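Local coordinates for ABC transporter substrate binding protein (Ribose) (Agrobacterium vitis S4, PDB 4WT7) that binds the sugar alcohol d-allitol and probably serves as the carbohydrate-capturing, solute-binding component of an ABC transporter, at residues S130-W135 with V271-A276; D140-L145 with V175-Y180; V157-Y162 with I169-L174. All coordinates share one frame; numbering follows the deposited sequence.

Contact 1 of 3, residues S130-W135 with V271-A276. With X9X (D-allitol), chain C.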
loop_
_atom_site.group_PDB
_atom_site.type_symbol
_atom_site.label_atom_id
_atom_site.label_comp_id
_atom_site.label_asym_id
_atom_site.label_seq_id
_atom_site.Cartn_x
_atom_site.Cartn_y
_atom_site.Cartn_z
ATOM N N SER A 130 -7.933 -6.692 6.519
ATOM C CA SER A 130 -7.740 -7.174 5.152
ATOM C C SER A 130 -6.494 -6.517 4.563
ATOM O O SER A 130 -6.390 -5.301 4.509
ATOM C CB SER A 130 -8.957 -6.866 4.266
ATOM O OG SER A 130 -10.119 -7.527 4.716
ATOM N N THR A 131 -5.550 -7.338 4.122
ATOM C CA THR A 131 -4.242 -6.848 3.786
ATOM C C THR A 131 -3.563 -7.939 2.983
ATOM O O THR A 131 -3.927 -9.107 3.123
ATOM C CB THR A 131 -3.443 -6.513 5.084
ATOM O OG1 THR A 131 -2.238 -5.825 4.766
ATOM C CG2 THR A 131 -3.067 -7.784 5.871
ATOM N N SER A 132 -2.630 -7.578 2.105
ATOM C CA SER A 132 -1.759 -8.587 1.520
ATOM C C SER A 132 -0.920 -9.170 2.654
ATOM O O SER A 132 -0.839 -8.568 3.712
ATOM C CB SER A 132 -0.821 -7.954 0.466
ATOM O OG SER A 132 -1.553 -7.441 -0.641
ATOM N N ASP A 133 -0.292 -10.320 2.431
ATOM C CA ASP A 133 0.712 -10.838 3.336
ATOM C C ASP A 133 1.990 -10.068 3.024
ATOM O O ASP A 133 2.765 -10.460 2.142
ATOM C CB ASP A 133 0.922 -12.322 3.102
ATOM C CG ASP A 133 2.136 -12.879 3.809
ATOM O OD1 ASP A 133 2.980 -12.122 4.336
ATOM O OD2 ASP A 133 2.239 -14.134 3.858
ATOM N N ASN A 134 2.184 -8.977 3.746
ATOM C CA ASN A 134 3.286 -8.069 3.478
ATOM C C ASN A 134 4.665 -8.576 3.867
ATOM O O ASN A 134 5.663 -8.084 3.385
ATOM C CB ASN A 134 2.979 -6.713 4.094
ATOM C CG ASN A 134 1.916 -6.014 3.314
ATOM O OD1 ASN A 134 2.130 -5.680 2.155
ATOM N ND2 ASN A 134 0.739 -5.882 3.889
ATOM N N TRP A 135 4.720 -9.616 4.676
ATOM C CA TRP A 135 5.992 -10.264 4.906
ATOM C C TRP A 135 6.470 -10.937 3.618
ATOM O O TRP A 135 7.638 -10.787 3.216
ATOM C CB TRP A 135 5.846 -11.240 6.051
ATOM C CG TRP A 135 5.560 -10.527 7.349
ATOM C CD1 TRP A 135 6.490 -9.989 8.183
ATOM C CD2 TRP A 135 4.281 -10.260 7.951
ATOM N NE1 TRP A 135 5.890 -9.434 9.256
ATOM C CE2 TRP A 135 4.525 -9.588 9.153
ATOM C CE3 TRP A 135 2.951 -10.566 7.608
ATOM C CZ2 TRP A 135 3.496 -9.150 10.013
ATOM C CZ3 TRP A 135 1.923 -10.143 8.465
ATOM C CH2 TRP A 135 2.207 -9.443 9.651
ATOM N N VAL A 271 5.450 -5.461 -7.058
ATOM C CA VAL A 271 4.545 -6.510 -6.568
ATOM C C VAL A 271 3.092 -6.023 -6.649
ATOM O O VAL A 271 2.664 -5.106 -5.930
ATOM C CB VAL A 271 4.887 -6.959 -5.125
ATOM C CG1 VAL A 271 3.958 -8.095 -4.717
ATOM C CG2 VAL A 271 6.375 -7.405 -5.018
ATOM N N ALA A 272 2.326 -6.647 -7.524
ATOM C CA ALA A 272 0.954 -6.227 -7.714
ATOM C C ALA A 272 0.111 -6.697 -6.541
ATOM O O ALA A 272 0.206 -7.865 -6.096
ATOM C CB ALA A 272 0.406 -6.752 -8.998
ATOM N N GLN A 273 -0.696 -5.769 -6.063
ATOM C CA GLN A 273 -1.760 -6.060 -5.117
ATOM C C GLN A 273 -3.100 -6.078 -5.805
ATOM O O GLN A 273 -3.205 -5.784 -7.010
ATOM C CB GLN A 273 -1.784 -4.980 -4.052
ATOM C CG GLN A 273 -0.561 -4.977 -3.199
ATOM C CD GLN A 273 -0.785 -4.246 -1.864
ATOM O OE1 GLN A 273 -1.262 -4.836 -0.903
ATOM N NE2 GLN A 273 -0.475 -2.959 -1.830
ATOM N N GLN A 274 -4.130 -6.402 -5.022
ATOM C CA GLN A 274 -5.503 -6.535 -5.509
ATOM C C GLN A 274 -6.437 -5.686 -4.633
ATOM O O GLN A 274 -7.176 -6.213 -3.787
ATOM C CB GLN A 274 -5.917 -7.991 -5.464
ATOM C CG GLN A 274 -4.997 -8.897 -6.262
ATOM C CD GLN A 274 -5.597 -10.294 -6.507
ATOM O OE1 GLN A 274 -6.476 -10.455 -7.364
ATOM N NE2 GLN A 274 -5.092 -11.311 -5.795
ATOM N N PRO A 275 -6.377 -4.368 -4.813
ATOM C CA PRO A 275 -7.137 -3.459 -3.952
ATOM C C PRO A 275 -8.656 -3.614 -4.101
ATOM O O PRO A 275 -9.388 -3.567 -3.111
ATOM C CB PRO A 275 -6.643 -2.076 -4.383
ATOM C CG PRO A 275 -5.969 -2.306 -5.763
ATOM C CD PRO A 275 -5.365 -3.651 -5.615
ATOM N N ALA A 276 -9.156 -3.814 -5.303
ATOM C CA ALA A 276 -10.595 -4.019 -5.391
ATOM C C ALA A 276 -10.989 -5.293 -4.598
ATOM O O ALA A 276 -11.962 -5.281 -3.834
ATOM C CB ALA A 276 -11.054 -4.056 -6.825
HETATM O OAA X9X C . 0.352 4.409 2.626
HETATM C CAG X9X C . 0.795 4.543 1.324
HETATM C CAI X9X C . 0.596 3.401 0.382
HETATM O OAC X9X C . 1.446 2.319 0.676
HETATM C CAK X9X C . -0.855 3.031 0.275
HETATM O OAE X9X C . -1.512 4.201 -0.027
HETATM C CAL X9X C . -1.113 2.081 -0.897
HETATM O OAF X9X C . -0.653 2.614 -2.090
HETATM C CAJ X9X C . -0.666 0.644 -0.727
HETATM O OAD X9X C . 0.679 0.437 -0.989
HETATM C CAH X9X C . -1.046 -0.014 0.584
HETATM O OAB X9X C . -1.239 -1.411 0.526
HETATM O O HOH W 1 -3.282 -8.142 -2.828
HETATM O O HOH W 2 -1.422 -4.848 1.873
#

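Contact 2 of 3, residues D140-L145 with V175-Y180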
loop_
_atom_site.group_PDB
_atom_site.type_symbol
_atom_site.label_atom_id
_atom_site.label_comp_id
_atom_site.label_asym_id
_atom_site.label_seq_id
_atom_site.Cartn_x
_atom_site.Cartn_y
_atom_site.Cartn_z
ATOM N N ASP A 140 9.914 -11.021 -0.966
ATOM C CA ASP A 140 10.012 -11.325 -2.360
ATOM C C ASP A 140 10.611 -10.150 -3.130
ATOM O O ASP A 140 11.438 -10.349 -4.007
ATOM C CB ASP A 140 8.635 -11.678 -2.942
ATOM C CG ASP A 140 8.131 -13.055 -2.502
ATOM O OD1 ASP A 140 8.933 -13.939 -2.107
ATOM O OD2 ASP A 140 6.905 -13.238 -2.552
ATOM N N LEU A 141 10.152 -8.934 -2.845
ATOM C CA LEU A 141 10.682 -7.766 -3.528
ATOM C C LEU A 141 12.193 -7.634 -3.213
ATOM O O LEU A 141 13.038 -7.501 -4.114
ATOM C CB LEU A 141 9.899 -6.506 -3.125
ATOM C CG LEU A 141 10.264 -5.197 -3.809
ATOM C CD1 LEU A 141 10.038 -5.390 -5.286
ATOM C CD2 LEU A 141 9.417 -4.029 -3.297
ATOM N N ALA A 142 12.544 -7.784 -1.946
ATOM C CA ALA A 142 13.920 -7.600 -1.538
ATOM C C ALA A 142 14.832 -8.642 -2.196
ATOM O O ALA A 142 15.925 -8.327 -2.647
ATOM C CB ALA A 142 14.044 -7.633 -0.006
ATOM N N LEU A 143 14.381 -9.892 -2.251
ATOM C CA LEU A 143 15.200 -10.944 -2.841
ATOM C C LEU A 143 15.388 -10.683 -4.338
ATOM O O LEU A 143 16.455 -10.932 -4.899
ATOM C CB LEU A 143 14.593 -12.330 -2.578
ATOM C CG LEU A 143 14.727 -12.788 -1.120
ATOM C CD1 LEU A 143 13.823 -13.997 -0.823
ATOM C CD2 LEU A 143 16.164 -13.140 -0.830
ATOM N N GLN A 144 14.341 -10.178 -4.975
ATOM C CA GLN A 144 14.429 -9.831 -6.382
ATOM C C GLN A 144 15.476 -8.735 -6.551
ATOM O O GLN A 144 16.334 -8.802 -7.429
ATOM C CB GLN A 144 13.077 -9.366 -6.912
ATOM C CG GLN A 144 13.130 -8.938 -8.390
ATOM C CD GLN A 144 12.869 -10.098 -9.308
ATOM O OE1 GLN A 144 11.820 -10.724 -9.220
ATOM N NE2 GLN A 144 13.817 -10.408 -10.180
ATOM N N LEU A 145 15.392 -7.725 -5.698
ATOM C CA LEU A 145 16.299 -6.595 -5.747
ATOM C C LEU A 145 17.741 -7.097 -5.626
ATOM O O LEU A 145 18.587 -6.790 -6.467
ATOM C CB LEU A 145 15.947 -5.550 -4.664
ATOM C CG LEU A 145 16.805 -4.259 -4.673
ATOM C CD1 LEU A 145 16.111 -3.086 -4.004
ATOM C CD2 LEU A 145 18.120 -4.483 -3.970
ATOM N N VAL A 175 15.041 -4.615 5.100
ATOM C CA VAL A 175 16.159 -4.519 6.016
ATOM C C VAL A 175 16.621 -5.947 6.309
ATOM O O VAL A 175 17.818 -6.268 6.306
ATOM C CB VAL A 175 15.787 -3.814 7.319
ATOM C CG1 VAL A 175 16.850 -4.067 8.339
ATOM C CG2 VAL A 175 15.577 -2.331 7.076
ATOM N N ASN A 176 15.663 -6.820 6.532
ATOM C CA ASN A 176 16.018 -8.129 7.006
ATOM C C ASN A 176 16.600 -9.030 5.957
ATOM O O ASN A 176 17.359 -9.945 6.274
ATOM C CB ASN A 176 14.840 -8.817 7.620
ATOM C CG ASN A 176 15.270 -9.968 8.430
ATOM O OD1 ASN A 176 15.927 -9.788 9.462
ATOM N ND2 ASN A 176 14.976 -11.174 7.958
ATOM N N VAL A 177 16.184 -8.824 4.715
ATOM C CA VAL A 177 16.757 -9.581 3.641
ATOM C C VAL A 177 18.211 -9.129 3.445
ATOM O O VAL A 177 19.102 -9.963 3.440
ATOM C CB VAL A 177 15.922 -9.466 2.367
ATOM C CG1 VAL A 177 16.672 -10.015 1.186
ATOM C CG2 VAL A 177 14.616 -10.242 2.560
ATOM N N ILE A 178 18.463 -7.827 3.345
ATOM C CA ILE A 178 19.827 -7.382 3.018
ATOM C C ILE A 178 20.811 -7.553 4.183
ATOM O O ILE A 178 22.033 -7.587 3.991
ATOM C CB ILE A 178 19.880 -5.920 2.445
ATOM C CG1 ILE A 178 19.713 -4.861 3.535
ATOM C CG2 ILE A 178 18.822 -5.743 1.346
ATOM C CD1 ILE A 178 19.623 -3.437 2.988
ATOM N N LYS A 179 20.299 -7.636 5.403
ATOM C CA LYS A 179 21.146 -8.054 6.506
ATOM C C LYS A 179 22.039 -9.288 6.176
ATOM O O LYS A 179 23.173 -9.389 6.654
ATOM C CB LYS A 179 20.276 -8.330 7.719
ATOM C CG LYS A 179 21.045 -8.713 8.905
ATOM C CD LYS A 179 20.251 -8.534 10.169
ATOM C CE LYS A 179 19.873 -9.849 10.763
ATOM N NZ LYS A 179 19.496 -9.743 12.223
ATOM N N TYR A 180 21.530 -10.210 5.361
ATOM C CA TYR A 180 22.235 -11.444 5.015
ATOM C C TYR A 180 22.932 -11.402 3.640
ATOM O O TYR A 180 23.347 -12.448 3.121
ATOM C CB TYR A 180 21.262 -12.623 5.083
ATOM C CG TYR A 180 20.755 -12.800 6.484
ATOM C CD1 TYR A 180 21.467 -13.550 7.395
ATOM C CD2 TYR A 180 19.612 -12.133 6.924
ATOM C CE1 TYR A 180 21.036 -13.677 8.700
ATOM C CE2 TYR A 180 19.172 -12.246 8.246
ATOM C CZ TYR A 180 19.902 -13.010 9.129
ATOM O OH TYR A 180 19.508 -13.123 10.437
#

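Contact 3 of 3, residues V157-Y162 with I169-L174. With X9X (D-allitol), chain C.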
loop_
_atom_site.group_PDB
_atom_site.type_symbol
_atom_site.label_atom_id
_atom_site.label_comp_id
_atom_site.label_asym_id
_atom_site.label_seq_id
_atom_site.Cartn_x
_atom_site.Cartn_y
_atom_site.Cartn_z
ATOM N N VAL A 157 16.504 4.416 -0.736
ATOM C CA VAL A 157 15.298 3.862 -0.147
ATOM C C VAL A 157 14.359 5.013 0.155
ATOM O O VAL A 157 14.798 6.000 0.763
ATOM C CB VAL A 157 15.620 3.131 1.188
ATOM C CG1 VAL A 157 14.413 3.107 2.051
ATOM C CG2 VAL A 157 16.163 1.720 0.954
ATOM N N PHE A 158 13.103 4.910 -0.281
ATOM C CA PHE A 158 12.029 5.832 0.124
ATOM C C PHE A 158 11.281 5.150 1.268
ATOM O O PHE A 158 10.709 4.063 1.078
ATOM C CB PHE A 158 11.017 6.071 -1.013
ATOM C CG PHE A 158 11.455 7.103 -2.063
ATOM C CD1 PHE A 158 11.253 8.471 -1.859
ATOM C CD2 PHE A 158 11.999 6.694 -3.273
ATOM C CE1 PHE A 158 11.631 9.411 -2.834
ATOM C CE2 PHE A 158 12.376 7.624 -4.243
ATOM C CZ PHE A 158 12.174 8.978 -4.030
ATOM N N ASN A 159 11.274 5.778 2.443
ATOM C CA ASN A 159 10.679 5.165 3.624
ATOM C C ASN A 159 9.937 6.236 4.402
ATOM O O ASN A 159 10.284 6.539 5.542
ATOM C CB ASN A 159 11.777 4.483 4.454
ATOM C CG ASN A 159 11.243 3.763 5.699
ATOM O OD1 ASN A 159 10.096 3.295 5.748
ATOM N ND2 ASN A 159 12.084 3.684 6.720
ATOM N N GLY A 160 8.930 6.842 3.758
ATOM C CA GLY A 160 8.212 7.969 4.333
ATOM C C GLY A 160 6.863 7.601 4.935
ATOM O O GLY A 160 6.122 8.456 5.410
ATOM N N PHE A 161 6.516 6.325 4.889
ATOM C CA PHE A 161 5.236 5.889 5.442
ATOM C C PHE A 161 5.399 4.709 6.400
ATOM O O PHE A 161 4.568 3.777 6.423
ATOM C CB PHE A 161 4.249 5.578 4.316
ATOM C CG PHE A 161 3.859 6.808 3.511
ATOM C CD1 PHE A 161 4.624 7.216 2.429
ATOM C CD2 PHE A 161 2.757 7.572 3.874
ATOM C CE1 PHE A 161 4.284 8.335 1.716
ATOM C CE2 PHE A 161 2.406 8.700 3.167
ATOM C CZ PHE A 161 3.186 9.092 2.082
ATOM N N TYR A 162 6.458 4.785 7.199
ATOM C CA TYR A 162 6.799 3.735 8.143
ATOM C C TYR A 162 5.722 3.575 9.227
ATOM O O TYR A 162 5.634 2.520 9.860
ATOM C CB TYR A 162 8.172 3.989 8.802
ATOM C CG TYR A 162 8.673 2.748 9.504
ATOM C CD1 TYR A 162 9.068 1.626 8.772
ATOM C CD2 TYR A 162 8.724 2.676 10.882
ATOM C CE1 TYR A 162 9.485 0.482 9.390
ATOM C CE2 TYR A 162 9.151 1.530 11.513
ATOM C CZ TYR A 162 9.519 0.426 10.764
ATOM O OH TYR A 162 9.936 -0.717 11.392
ATOM N N ILE A 169 5.999 -3.094 7.294
ATOM C CA ILE A 169 6.382 -4.502 7.121
ATOM C C ILE A 169 7.286 -4.647 5.897
ATOM O O ILE A 169 8.275 -5.401 5.920
ATOM C CB ILE A 169 5.130 -5.418 7.025
ATOM C CG1 ILE A 169 4.289 -5.310 8.315
ATOM C CG2 ILE A 169 5.507 -6.887 6.722
ATOM C CD1 ILE A 169 2.881 -6.034 8.149
ATOM N N ARG A 170 6.945 -3.955 4.813
ATOM C CA ARG A 170 7.734 -4.080 3.599
ATOM C C ARG A 170 9.152 -3.581 3.860
ATOM O O ARG A 170 10.118 -4.211 3.443
ATOM C CB ARG A 170 7.094 -3.302 2.435
ATOM C CG ARG A 170 5.813 -3.951 1.877
ATOM C CD ARG A 170 4.915 -2.965 1.165
ATOM N NE ARG A 170 3.536 -3.439 1.114
ATOM C CZ ARG A 170 2.492 -2.712 0.711
ATOM N NH1 ARG A 170 2.638 -1.459 0.289
ATOM N NH2 ARG A 170 1.301 -3.229 0.764
ATOM N N TYR A 171 9.280 -2.468 4.588
ATOM C CA TYR A 171 10.597 -1.931 4.878
ATOM C C TYR A 171 11.374 -2.895 5.769
ATOM O O TYR A 171 12.536 -3.233 5.468
ATOM C CB TYR A 171 10.501 -0.547 5.514
ATOM C CG TYR A 171 11.845 -0.037 5.934
ATOM C CD1 TYR A 171 12.763 0.435 4.996
ATOM C CD2 TYR A 171 12.228 -0.070 7.257
ATOM C CE1 TYR A 171 14.003 0.897 5.394
ATOM C CE2 TYR A 171 13.476 0.401 7.660
ATOM C CZ TYR A 171 14.354 0.894 6.719
ATOM O OH TYR A 171 15.602 1.336 7.135
ATOM N N ASP A 172 10.741 -3.366 6.839
ATOM C CA ASP A 172 11.379 -4.328 7.733
ATOM C C ASP A 172 11.924 -5.543 6.986
ATOM O O ASP A 172 13.005 -6.072 7.277
ATOM C CB ASP A 172 10.390 -4.787 8.822
ATOM C CG ASP A 172 10.167 -3.736 9.870
ATOM O OD1 ASP A 172 10.892 -2.713 9.867
ATOM O OD2 ASP A 172 9.268 -3.895 10.707
ATOM N N GLN A 173 11.181 -5.991 5.983
ATOM C CA GLN A 173 11.616 -7.157 5.239
ATOM C C GLN A 173 12.813 -6.849 4.349
ATOM O O GLN A 173 13.681 -7.700 4.169
ATOM C CB GLN A 173 10.462 -7.726 4.447
ATOM C CG GLN A 173 9.386 -8.307 5.345
ATOM C CD GLN A 173 9.923 -9.468 6.196
ATOM O OE1 GLN A 173 10.397 -9.291 7.329
ATOM N NE2 GLN A 173 9.879 -10.655 5.620
ATOM N N LEU A 174 12.857 -5.644 3.789
ATOM C CA LEU A 174 14.006 -5.223 3.016
ATOM C C LEU A 174 15.208 -5.234 3.940
ATOM O O LEU A 174 16.270 -5.787 3.630
ATOM C CB LEU A 174 13.785 -3.818 2.482
ATOM C CG LEU A 174 15.017 -3.204 1.814
ATOM C CD1 LEU A 174 15.260 -3.894 0.467
ATOM C CD2 LEU A 174 14.802 -1.722 1.667
HETATM O OAA X9X C . 0.352 4.409 2.626
HETATM C CAG X9X C . 0.795 4.543 1.324
HETATM C CAI X9X C . 0.596 3.401 0.382
HETATM O OAC X9X C . 1.446 2.319 0.676
HETATM C CAK X9X C . -0.855 3.031 0.275
HETATM O OAE X9X C . -1.512 4.201 -0.027
HETATM C CAL X9X C . -1.113 2.081 -0.897
HETATM O OAF X9X C . -0.653 2.614 -2.090
HETATM C CAJ X9X C . -0.666 0.644 -0.727
HETATM O OAD X9X C . 0.679 0.437 -0.989
HETATM C CAH X9X C . -1.046 -0.014 0.584
HETATM O OAB X9X C . -1.239 -1.411 0.526
#

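Contact 1 of 3, residues S130-W135 with V271-A276
Ser132 and Gln273 meet through their polar ends: Ser132 OG donates a 2.6 Å hydrogen bond to Gln273 OE1. The hydroxyl lies in the carbonyl plane, on a lone pair, with a C=O...donor angle of 127°. Both side chains leave the backbone alike, Ser132 OG and Gln273 CG each standing beside its own N and anti to the carbonyl carbon (chi1 -66° for the glutamine). From there Gln273 stays extended past CG and carries its amide across to the serine. A water adds a second bond to the carbonyl, donating to Gln273 OE1 over 2.8 Å while accepting from Ser132 N and Asn134 ND2. Another water joins the side chain of one segment to the backbone of the other: it donates to Ser132 OG over 2.9 Å and accepts from Gln274 N. Ser132 OG therefore both gives and receives in this buried spot. With OE1 taken up by the serine and the water, Gln273 NE2 is left facing the sugar alcohol. It reaches OAB of d-allitol at 2.9 Å, the N-H...O angle being a nearly straight 170°, and also bonds to Asp251. Ser132 is thus a second-shell residue that fixes the amide of a first-shell one. Thr131 OG1 is hydrogen-bonded to Asp120 and Asn134 OD1 to Arg170, both residues of the pocket. Here the chain passes from strand 129-131 into helix 134-148 and from strand 267-272 into helix 275-290. Two such interlobe connections side by side, next to the ligand, are characteristic of the hinge of type I periplasmic binding proteins.

Contact 2 of 3, residues D140-L145 with V175-Y180
Val177 meets Ala142 head-on, and this pair forms the tight part of the contact. The alanine methyl abuts the end of the valine, touching its CB and both methyls almost equally: Ala142 CB is 3.5 Å from Val177 CB and 3.7 Å from both Val177 CG1 and CG2. Both residues point toward the opposite helix, and the alanine, having nothing beyond CB, lets the backbones approach until the CA atoms of Ala142 and Val177 are 6.2 Å apart. The valine's first torsion (chi1 168°) puts CG1 anti to the backbone N and leaves CG2 beside it, with both methyls meeting the alanine. Toward solvent the packing thins out. Leu143 leaves its helix obliquely to the contact and bends over the rim, where its CD2 touches Val177 CG1 at 3.8 Å, the two side chains crossing at about a right angle. It buries 27 Å² against the other segment, where Val177 buries 70 Å². This leucine is largely exposed, as are Asn176, Lys179 and Tyr180 on the other segment. The inner flank is different. Leu141 and Leu145 pack on Tyr248, and further on Trp223 and Ala221 respectively, while Ile178 rests on Val184 and Ile186, so the hydrophobic seam continues down into the sheet. The contact is wholly apolar and small, 172 Å² in all. It joins helices 134-148 and 165-178, neighbours on one face of the mixed sheet, in the three-layer alpha/beta/alpha arrangement typical of a lobe of type I periplasmic binding proteins.

Contact 3 of 3, residues V157-Y162 with I169-L174
Asn159 lays its amide flat over one face of the Tyr171 ring, with the planes 14° apart and ND2 3.4 Å above the ring plane, over its centre. The asparagine chain crosses the tyrosine at about a right angle, CG opposite the backbone N (chi1 -178°), while the flat groups stay nearly parallel. Glu190 gathers both polar ends, one carboxylate oxygen bonding Asn159 ND2 and the other Tyr171 OH, which should hold the stack. Tyr162 meets the same ring obliquely, its CE1 3.5 Å from Tyr171 CD2 and its plane nearly perpendicular. Tyr162 OH donates to Asp172 OD1 over 2.7 Å and meets the syn lone pair of that oxygen, which lies near the ring plane at its edge. Arg170 turns away from this cluster: NH1 reaches OAD of d-allitol, at the guanidinium edge, at 3.0 Å; NH2 bonds OAB at 3.1 Å. Deeper down, Val157 CG1 touches Tyr171 CE1, and Val157 CG2 meets Leu174 CD2 tip to tip at 3.8 Å. Strand 153-158 and helix 165-178 belong to a beta-alpha-beta unit completed by strand 184-186; the helix is flanked by helix 134-148, Trp223 of strand 221-224 adjoins the seam, and Phe158 faces helix 198-212.

All three contacts involve the lobe built on the mixed sheet. Contact 1 marks its border with the other lobe; its centre lies about 18 Å from that of contact 2 and 15 Å from that of contact 3, while the centres of contacts 2 and 3 are about 11 Å apart. Along the chain, contact 3 falls between the two segments of contact 2, and both fall between those of contact 1. Helix 134-148 links contacts 1 and 2, and helix 165-178 links contacts 2 and 3. Contacts 1 and 3 both touch d-allitol, through Gln273 and Arg170. The hinge and the ligand-holding helix thus share one ligand, with contact 2 farther out.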